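Local structure of uncharacterized protein BAD_0989 (Bifidobacterium adolescentis ATCC 15703, 3CYM) at residues A[273-278]-A[314-319]; A[235-240]-A[263-268]; A[251-256]-A[304-309]. The protein is uncharacterized but probably binds nucleic acid and acts as a 3'-5' exonuclease related to ribonuclease D, with helical HRDC-type domains. All blocks are in the same frame, centred on the assembly; numbering follows the deposited sequence.

Contact 1: residues A[273-278]-A[314-319]; sequences HNAAQF and MWKNII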
loop_
_atom_site.group_PDB
_atom_site.type_symbol
_atom_site.label_atom_id
_atom_site.label_comp_id
_atom_site.label_asym_id
_atom_site.label_seq_id
_atom_site.Cartn_x
_atom_site.Cartn_y
_atom_site.Cartn_z
ATOM N N HIS A 273 24.557 24.141 17.886
ATOM C CA HIS A 273 25.270 25.093 17.032
ATOM C C HIS A 273 26.712 24.664 16.789
ATOM O O HIS A 273 27.378 25.178 15.882
ATOM C CB HIS A 273 25.247 26.497 17.650
ATOM C CG HIS A 273 23.871 27.045 17.848
ATOM N ND1 HIS A 273 23.235 27.035 19.072
ATOM C CD2 HIS A 273 23.002 27.609 16.976
ATOM C CE1 HIS A 273 22.035 27.577 18.946
ATOM N NE2 HIS A 273 21.867 27.930 17.682
ATOM N N ASN A 274 27.192 23.736 17.611
ATOM C CA ASN A 274 28.545 23.218 17.478
ATOM C C ASN A 274 28.643 21.716 17.740
ATOM O O ASN A 274 27.635 21.063 17.996
ATOM C CB ASN A 274 29.516 24.010 18.362
ATOM C CG ASN A 274 29.118 24.026 19.819
ATOM O OD1 ASN A 274 29.049 22.989 20.479
ATOM N ND2 ASN A 274 28.890 25.219 20.345
ATOM N N ALA A 275 29.867 21.189 17.683
ATOM C CA ALA A 275 30.140 19.764 17.893
ATOM C C ALA A 275 29.887 19.282 19.323
ATOM O O ALA A 275 29.344 18.198 19.511
ATOM C CB ALA A 275 31.556 19.431 17.457
ATOM N N ALA A 276 30.279 20.081 20.320
ATOM C CA ALA A 276 30.040 19.744 21.727
ATOM C C ALA A 276 28.550 19.728 22.030
ATOM O O ALA A 276 28.069 18.858 22.760
ATOM C CB ALA A 276 30.759 20.711 22.652
ATOM N N GLN A 277 27.821 20.671 21.439
ATOM C CA GLN A 277 26.372 20.766 21.619
ATOM C C GLN A 277 25.651 19.611 20.939
ATOM O O GLN A 277 24.580 19.196 21.378
ATOM C CB GLN A 277 25.844 22.095 21.089
ATOM C CG GLN A 277 26.047 23.255 22.043
ATOM C CD GLN A 277 25.229 24.477 21.675
ATOM O OE1 GLN A 277 24.978 24.746 20.501
ATOM N NE2 GLN A 277 24.809 25.231 22.686
ATOM N N PHE A 278 26.245 19.104 19.862
ATOM C CA PHE A 278 25.718 17.941 19.155
ATOM C C PHE A 278 25.913 16.665 19.965
ATOM O O PHE A 278 25.007 15.828 20.035
ATOM C CB PHE A 278 26.392 17.828 17.785
ATOM C CG PHE A 278 25.859 16.719 16.922
ATOM C CD1 PHE A 278 24.725 16.913 16.140
ATOM C CD2 PHE A 278 26.517 15.496 16.853
ATOM C CE1 PHE A 278 24.236 15.887 15.332
ATOM C CE2 PHE A 278 26.037 14.474 16.050
ATOM C CZ PHE A 278 24.904 14.670 15.283
ATOM N N MET A 314 27.706 13.536 9.742
ATOM C CA MET A 314 26.918 13.807 8.534
ATOM C C MET A 314 25.613 14.520 8.863
ATOM O O MET A 314 25.138 15.339 8.081
ATOM C CB MET A 314 26.608 12.517 7.764
ATOM C CG MET A 314 27.836 11.706 7.348
ATOM S SD MET A 314 27.383 10.121 6.607
ATOM C CE MET A 314 28.977 9.317 6.498
ATOM N N TRP A 315 25.026 14.196 10.013
ATOM C CA TRP A 315 23.824 14.883 10.463
ATOM C C TRP A 315 24.172 16.253 11.023
ATOM O O TRP A 315 23.426 17.196 10.823
ATOM C CB TRP A 315 23.053 14.054 11.487
ATOM C CG TRP A 315 22.808 12.632 11.056
ATOM C CD1 TRP A 315 23.268 11.509 11.669
ATOM C CD2 TRP A 315 22.054 12.187 9.916
ATOM N NE1 TRP A 315 22.849 10.389 10.991
ATOM C CE2 TRP A 315 22.103 10.776 9.911
ATOM C CE3 TRP A 315 21.339 12.843 8.902
ATOM C CZ2 TRP A 315 21.460 10.005 8.936
ATOM C CZ3 TRP A 315 20.703 12.076 7.930
ATOM C CH2 TRP A 315 20.774 10.671 7.954
ATOM N N LYS A 316 25.318 16.348 11.693
ATOM C CA LYS A 316 25.840 17.607 12.246
ATOM C C LYS A 316 25.987 18.693 11.172
ATOM O O LYS A 316 25.545 19.819 11.376
ATOM C CB LYS A 316 27.171 17.344 12.961
ATOM C CG LYS A 316 27.870 18.573 13.541
ATOM C CD LYS A 316 28.907 18.187 14.610
ATOM C CE LYS A 316 30.030 17.285 14.080
ATOM N NZ LYS A 316 31.007 18.021 13.224
ATOM N N ASN A 317 26.575 18.327 10.029
ATOM C CA ASN A 317 26.711 19.205 8.856
ATOM C C ASN A 317 25.370 19.686 8.300
ATOM O O ASN A 317 25.253 20.811 7.822
ATOM C CB ASN A 317 27.453 18.481 7.721
ATOM C CG ASN A 317 28.918 18.200 8.033
ATOM O OD1 ASN A 317 29.561 18.912 8.811
ATOM N ND2 ASN A 317 29.459 17.154 7.401
ATOM N N ILE A 318 24.369 18.815 8.340
ATOM C CA ILE A 318 23.039 19.135 7.838
ATOM C C ILE A 318 22.349 20.150 8.760
ATOM O O ILE A 318 21.718 21.092 8.273
ATOM C CB ILE A 318 22.195 17.837 7.624
ATOM C CG1 ILE A 318 22.791 16.976 6.498
ATOM C CG2 ILE A 318 20.730 18.143 7.346
ATOM C CD1 ILE A 318 22.923 17.675 5.136
ATOM N N ILE A 319 22.508 19.969 10.075
ATOM C CA ILE A 319 21.926 20.886 11.057
ATOM C C ILE A 319 22.538 22.289 10.895
ATOM O O ILE A 319 21.812 23.294 10.965
ATOM C CB ILE A 319 22.043 20.329 12.510
ATOM C CG1 ILE A 319 21.291 18.999 12.637
ATOM C CG2 ILE A 319 21.493 21.319 13.541
ATOM C CD1 ILE A 319 21.710 18.153 13.844
#
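Beside the packing of Ala275 and Phe278 on Lys316, Gln277 OE1 is gripped by two donors of His273: the backbone N, 2.7 Å away and in the plane of the amide carbonyl, and more weakly the ring atom ND1. The same turn is tied a second time by Asn274, the N-cap, whose OD1 accepts from Gln277 N at 2.8 Å. From this capped start, Phe278 points to helix 312-323. The phenyl group, CG anti to the backbone N (chi1 -176°), takes Lys316 CB over the centre of one face in a CH-pi contact, 4.0 Å from the centroid and 8° off the ring normal. Ile319 CD1 comes in at the ring edge, in its plane, 3.7 Å from Phe278 CE1. Further along the lysine, CD lies against Ala275 CA at 3.8 Å, after which the chain bends at chi3 and chi4. Ile284 and Pro312 also touch Phe278, while the indole of Trp315 leads away to Arg244 of helix 231-250. An Asn N-cap thus starts the short helix 275-279, part of the HRDC family region, which packs through Phe278 and Ala275 on helix 312-323 in the helical part of the chain.

Contact 2: residues A[235-240]-A[263-268]; sequences AIVRAL and SIIEVA
Val237 and Ile264 lay their side chains across each other at about a right angle, with Val237 CG2 and Ile264 CG2 3.9 Å apart. They sit where helices 231-250 and 261-270 of the HRDC domain pass in a largely antiparallel sense within its buried helical core, the local axes approaching to 9.0 Å at an angle of 142°. Val237 CG2 also reaches Ala268 CB, at 3.8 Å, and touches the far end of Ile265, whose CB points away from helix 231-250 but whose CD1 comes back to it. One turn further along helix 231-250, Leu240 and Val267 meet obliquely, and the pair Leu240 CD1 to Val267 CG2 is tighter than usual van der Waals contact at 3.5 Å. The valine turns this methyl between its backbone N and carbonyl carbon, with CG1 anti to the latter (chi1 -63°). Leu240 CD1 rests on Ile264 as well, 3.9 Å from its CA. At the other end Ile236 sets CG2 against the backbone of Ala268, 3.8 Å from CA, and the small alanine lets the two chains come close here. Ile236 is backed by Ala322 and Leu323 of helix 312-323, and Val267 by Ile281. Every touching side chain is buried and hydrocarbon, and no hydrogen bond joins the two segments, which implies that their mutual position depends on burial and complementary shape rather than on directional bonds.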
loop_
_atom_site.group_PDB
_atom_site.type_symbol
_atom_site.label_atom_id
_atom_site.label_comp_id
_atom_site.label_asym_id
_atom_site.label_seq_id
_atom_site.Cartn_x
_atom_site.Cartn_y
_atom_site.Cartn_z
ATOM N N ALA A 235 12.615 23.845 9.417
ATOM C CA ALA A 235 13.729 23.856 8.461
ATOM C C ALA A 235 14.766 22.770 8.768
ATOM O O ALA A 235 15.351 22.197 7.854
ATOM C CB ALA A 235 14.391 25.210 8.437
ATOM N N ILE A 236 14.976 22.494 10.053
ATOM C CA ILE A 236 15.871 21.426 10.499
ATOM C C ILE A 236 15.277 20.042 10.186
ATOM O O ILE A 236 15.962 19.180 9.623
ATOM C CB ILE A 236 16.249 21.597 12.014
ATOM C CG1 ILE A 236 17.148 22.822 12.181
ATOM C CG2 ILE A 236 16.958 20.365 12.558
ATOM C CD1 ILE A 236 17.247 23.368 13.569
ATOM N N VAL A 237 14.006 19.850 10.535
ATOM C CA VAL A 237 13.266 18.633 10.188
ATOM C C VAL A 237 13.286 18.377 8.672
ATOM O O VAL A 237 13.599 17.273 8.236
ATOM C CB VAL A 237 11.811 18.681 10.707
ATOM C CG1 VAL A 237 11.005 17.508 10.169
ATOM C CG2 VAL A 237 11.792 18.676 12.232
ATOM N N ARG A 238 12.982 19.403 7.881
ATOM C CA ARG A 238 13.053 19.313 6.426
ATOM C C ARG A 238 14.418 18.855 5.931
ATOM O O ARG A 238 14.502 17.938 5.116
ATOM C CB ARG A 238 12.711 20.657 5.774
ATOM C CG ARG A 238 12.558 20.572 4.268
ATOM C CD ARG A 238 12.091 21.880 3.663
ATOM N NE ARG A 238 12.951 23.009 4.024
ATOM C CZ ARG A 238 12.824 24.238 3.526
ATOM N NH1 ARG A 238 13.647 25.203 3.919
ATOM N NH2 ARG A 238 11.878 24.507 2.632
ATOM N N ALA A 239 15.476 19.492 6.437
ATOM C CA ALA A 239 16.846 19.229 5.991
ATOM C C ALA A 239 17.317 17.825 6.380
ATOM O O ALA A 239 17.940 17.132 5.572
ATOM C CB ALA A 239 17.789 20.289 6.545
ATOM N N LEU A 240 17.002 17.415 7.610
ATOM C CA LEU A 240 17.314 16.073 8.112
ATOM C C LEU A 240 16.558 14.955 7.398
ATOM O O LEU A 240 17.165 13.947 7.029
ATOM C CB LEU A 240 17.061 15.983 9.618
ATOM C CG LEU A 240 18.101 16.615 10.551
ATOM C CD1 LEU A 240 17.558 16.560 11.945
ATOM C CD2 LEU A 240 19.447 15.902 10.488
ATOM N N SER A 263 15.128 11.523 17.215
ATOM C CA SER A 263 16.395 12.262 17.067
ATOM C C SER A 263 16.215 13.541 16.278
ATOM O O SER A 263 16.684 14.583 16.713
ATOM C CB SER A 263 17.482 11.428 16.383
ATOM O OG SER A 263 17.897 10.356 17.211
ATOM N N ILE A 264 15.541 13.434 15.129
ATOM C CA ILE A 264 15.184 14.574 14.271
ATOM C C ILE A 264 14.441 15.677 15.044
ATOM O O ILE A 264 14.874 16.832 15.043
ATOM C CB ILE A 264 14.352 14.128 13.025
ATOM C CG1 ILE A 264 15.211 13.294 12.072
ATOM C CG2 ILE A 264 13.777 15.330 12.272
ATOM C CD1 ILE A 264 14.437 12.622 10.964
ATOM N N ILE A 265 13.348 15.307 15.715
ATOM C CA ILE A 265 12.569 16.245 16.539
ATOM C C ILE A 265 13.414 16.816 17.686
ATOM O O ILE A 265 13.391 18.019 17.942
ATOM C CB ILE A 265 11.249 15.586 17.060
ATOM C CG1 ILE A 265 10.341 15.160 15.890
ATOM C CG2 ILE A 265 10.492 16.498 18.028
ATOM C CD1 ILE A 265 9.884 16.286 14.982
ATOM N N GLU A 266 14.190 15.957 18.337
ATOM C CA GLU A 266 15.071 16.359 19.433
ATOM C C GLU A 266 16.055 17.461 19.038
ATOM O O GLU A 266 16.174 18.472 19.739
ATOM C CB GLU A 266 15.853 15.152 19.936
ATOM C CG GLU A 266 15.795 14.966 21.424
ATOM C CD GLU A 266 16.776 13.921 21.921
ATOM O OE1 GLU A 266 17.587 14.258 22.808
ATOM O OE2 GLU A 266 16.738 12.767 21.428
ATOM N N VAL A 267 16.739 17.275 17.909
ATOM C CA VAL A 267 17.745 18.245 17.461
ATOM C C VAL A 267 17.111 19.500 16.852
ATOM O O VAL A 267 17.727 20.565 16.833
ATOM C CB VAL A 267 18.815 17.623 16.511
ATOM C CG1 VAL A 267 19.600 16.553 17.217
ATOM C CG2 VAL A 267 18.182 17.039 15.311
ATOM N N ALA A 268 15.872 19.377 16.380
ATOM C CA ALA A 268 15.133 20.527 15.861
ATOM C C ALA A 268 14.685 21.427 17.004
ATOM O O ALA A 268 14.656 22.646 16.861
ATOM C CB ALA A 268 13.948 20.077 15.027
#

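Contact 3: residues A[251-256]-A[304-309]; sequences YDIAPT and APIQRK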
loop_
_atom_site.group_PDB
_atom_site.type_symbol
_atom_site.label_atom_id
_atom_site.label_comp_id
_atom_site.label_asym_id
_atom_site.label_seq_id
_atom_site.Cartn_x
_atom_site.Cartn_y
_atom_site.Cartn_z
ATOM N N TYR A 251 21.855 3.685 0.011
ATOM C CA TYR A 251 22.322 2.506 0.739
ATOM C C TYR A 251 21.285 1.388 0.860
ATOM O O TYR A 251 21.564 0.354 1.472
ATOM C CB TYR A 251 22.845 2.907 2.116
ATOM C CG TYR A 251 24.197 3.564 2.051
ATOM C CD1 TYR A 251 25.357 2.800 2.052
ATOM C CD2 TYR A 251 24.320 4.943 1.969
ATOM C CE1 TYR A 251 26.605 3.392 1.983
ATOM C CE2 TYR A 251 25.569 5.548 1.900
ATOM C CZ TYR A 251 26.704 4.763 1.909
ATOM O OH TYR A 251 27.946 5.344 1.842
ATOM N N ASP A 252 20.104 1.616 0.277
ATOM C CA ASP A 252 19.005 0.637 0.197
ATOM C C ASP A 252 18.601 0.102 1.577
ATOM O O ASP A 252 18.757 -1.082 1.878
ATOM C CB ASP A 252 19.355 -0.488 -0.788
ATOM C CG ASP A 252 18.163 -1.344 -1.151
ATOM O OD1 ASP A 252 17.010 -0.940 -0.871
ATOM O OD2 ASP A 252 18.388 -2.431 -1.722
ATOM N N ILE A 253 18.089 0.999 2.411
ATOM C CA ILE A 253 17.740 0.680 3.790
ATOM C C ILE A 253 16.586 1.584 4.218
ATOM O O ILE A 253 16.486 2.718 3.744
ATOM C CB ILE A 253 19.000 0.805 4.732
ATOM C CG1 ILE A 253 18.696 0.332 6.163
ATOM C CG2 ILE A 253 19.611 2.209 4.660
ATOM C CD1 ILE A 253 19.894 0.342 7.090
ATOM N N ALA A 254 15.699 1.067 5.073
ATOM C CA ALA A 254 14.593 1.848 5.633
ATOM C C ALA A 254 15.135 3.094 6.329
ATOM O O ALA A 254 15.999 2.976 7.194
ATOM C CB ALA A 254 13.796 1.006 6.607
ATOM N N PRO A 255 14.649 4.289 5.932
ATOM C CA PRO A 255 15.128 5.586 6.431
ATOM C C PRO A 255 15.259 5.689 7.953
ATOM O O PRO A 255 16.239 6.250 8.442
ATOM C CB PRO A 255 14.076 6.564 5.920
ATOM C CG PRO A 255 13.552 5.932 4.690
ATOM C CD PRO A 255 13.595 4.456 4.912
ATOM N N THR A 256 14.302 5.118 8.685
ATOM C CA THR A 256 14.289 5.207 10.147
ATOM C C THR A 256 15.296 4.279 10.833
ATOM O O THR A 256 15.442 4.308 12.059
ATOM C CB THR A 256 12.889 4.957 10.710
ATOM O OG1 THR A 256 12.359 3.766 10.127
ATOM C CG2 THR A 256 11.966 6.136 10.396
ATOM N N ALA A 304 23.258 -3.438 10.597
ATOM C CA ALA A 304 24.236 -2.688 11.402
ATOM C C ALA A 304 25.458 -2.157 10.636
ATOM O O ALA A 304 25.801 -0.991 10.823
ATOM C CB ALA A 304 24.660 -3.466 12.644
ATOM N N PRO A 305 26.108 -2.986 9.770
ATOM C CA PRO A 305 27.223 -2.434 8.979
ATOM C C PRO A 305 26.874 -1.289 8.024
ATOM O O PRO A 305 27.742 -0.472 7.722
ATOM C CB PRO A 305 27.721 -3.647 8.186
ATOM C CG PRO A 305 27.314 -4.817 9.010
ATOM C CD PRO A 305 25.956 -4.432 9.499
ATOM N N ILE A 306 25.629 -1.234 7.556
ATOM C CA ILE A 306 25.155 -0.096 6.760
ATOM C C ILE A 306 24.892 1.091 7.690
ATOM O O ILE A 306 25.241 2.229 7.372
ATOM C CB ILE A 306 23.896 -0.443 5.891
ATOM C CG1 ILE A 306 24.267 -1.364 4.728
ATOM C CG2 ILE A 306 23.276 0.806 5.277
ATOM C CD1 ILE A 306 24.088 -2.835 5.007
ATOM N N GLN A 307 24.292 0.820 8.848
ATOM C CA GLN A 307 24.016 1.875 9.821
ATOM C C GLN A 307 25.304 2.567 10.272
ATOM O O GLN A 307 25.344 3.791 10.343
ATOM C CB GLN A 307 23.270 1.324 11.027
ATOM C CG GLN A 307 21.860 0.895 10.749
ATOM C CD GLN A 307 21.234 0.255 11.960
ATOM O OE1 GLN A 307 21.626 -0.837 12.367
ATOM N NE2 GLN A 307 20.254 0.931 12.547
ATOM N N ARG A 308 26.349 1.774 10.531
ATOM C CA ARG A 308 27.672 2.255 10.952
ATOM C C ARG A 308 28.363 3.079 9.870
ATOM O O ARG A 308 29.288 3.834 10.150
ATOM C CB ARG A 308 28.597 1.077 11.302
ATOM C CG ARG A 308 28.187 0.204 12.484
ATOM C CD ARG A 308 29.277 -0.820 12.788
ATOM N NE ARG A 308 28.753 -2.183 12.911
ATOM C CZ ARG A 308 29.064 -3.185 12.091
ATOM N NH1 ARG A 308 29.920 -2.997 11.090
ATOM N NH2 ARG A 308 28.532 -4.384 12.278
ATOM N N LYS A 309 27.937 2.897 8.618
ATOM C CA LYS A 309 28.558 3.573 7.470
ATOM C C LYS A 309 28.171 5.052 7.430
ATOM O O LYS A 309 28.861 5.878 6.840
ATOM C CB LYS A 309 28.129 2.897 6.167
ATOM C CG LYS A 309 29.235 2.694 5.157
ATOM C CD LYS A 309 29.649 1.222 5.079
ATOM C CE LYS A 309 28.743 0.444 4.126
ATOM N NZ LYS A 309 29.021 -1.029 4.149
#
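Ile306 CG2 lies in the angle between Tyr251 and Ile253, at the turn that follows helix 231-250 in the HRDC domain. The methyl is 3.8 Å from Tyr251 CB and 3.9 Å from Ile253 CD1, so a single branch of the isoleucine meets both residues. Ile253 and Ile306 slide past each other in opposite directions. In Ile253, chi1 (-174°) sets CG1 anti to the backbone N, and the extended chi2 (176°) takes CD1 on to Gln307 CG, 4.2 Å away, where the two side chains cross at about a right angle. On the more exposed flank Lys309 CG approaches Tyr251 CE1 obliquely at 4.2 Å. No hydrogen bond spans the two segments; polar bonds to neighbouring residues hold the groups around them. Asp252, which leaves the helical conformation with a positive phi (55°), forms a salt bridge through OD2 to Arg52, and the backbone of Ala254 bonds to Phe51, tying the turn to the exonuclease part of the chain. Arg308 N bonds to Ala304 O at 2.8 Å. Beyond the CG that touches Ile253, the amide of Gln307 is held through both of its polar atoms: OE1 accepts from Arg287 NH1, while NE2 donates to the two backbone oxygens Leu257 O and Val288 O.

How the contacts relate
Contacts 1 and 2 adjoin, their centres 11 Å apart, because helix 312-323 packs against both partners of contact 2: Ile318 CG2 is 3.5 Å from Ala239 O, and Ile319 CD1 is 4.0 Å from Val267 CB. Contact 3 stands off, about 20 Å between centres from contact 1 and 19 Å from contact 2. It meets contact 1 where Met314 CE reaches Lys309 O at 3.5 Å, but its nearest atoms to contact 2 are about 7 Å away. Along the chain contact 3 alternates with each of the others, whereas contact 2 closes before contact 1 opens. None supplies a ligand to the sodium site of Asp44, Glu46 and Asp172.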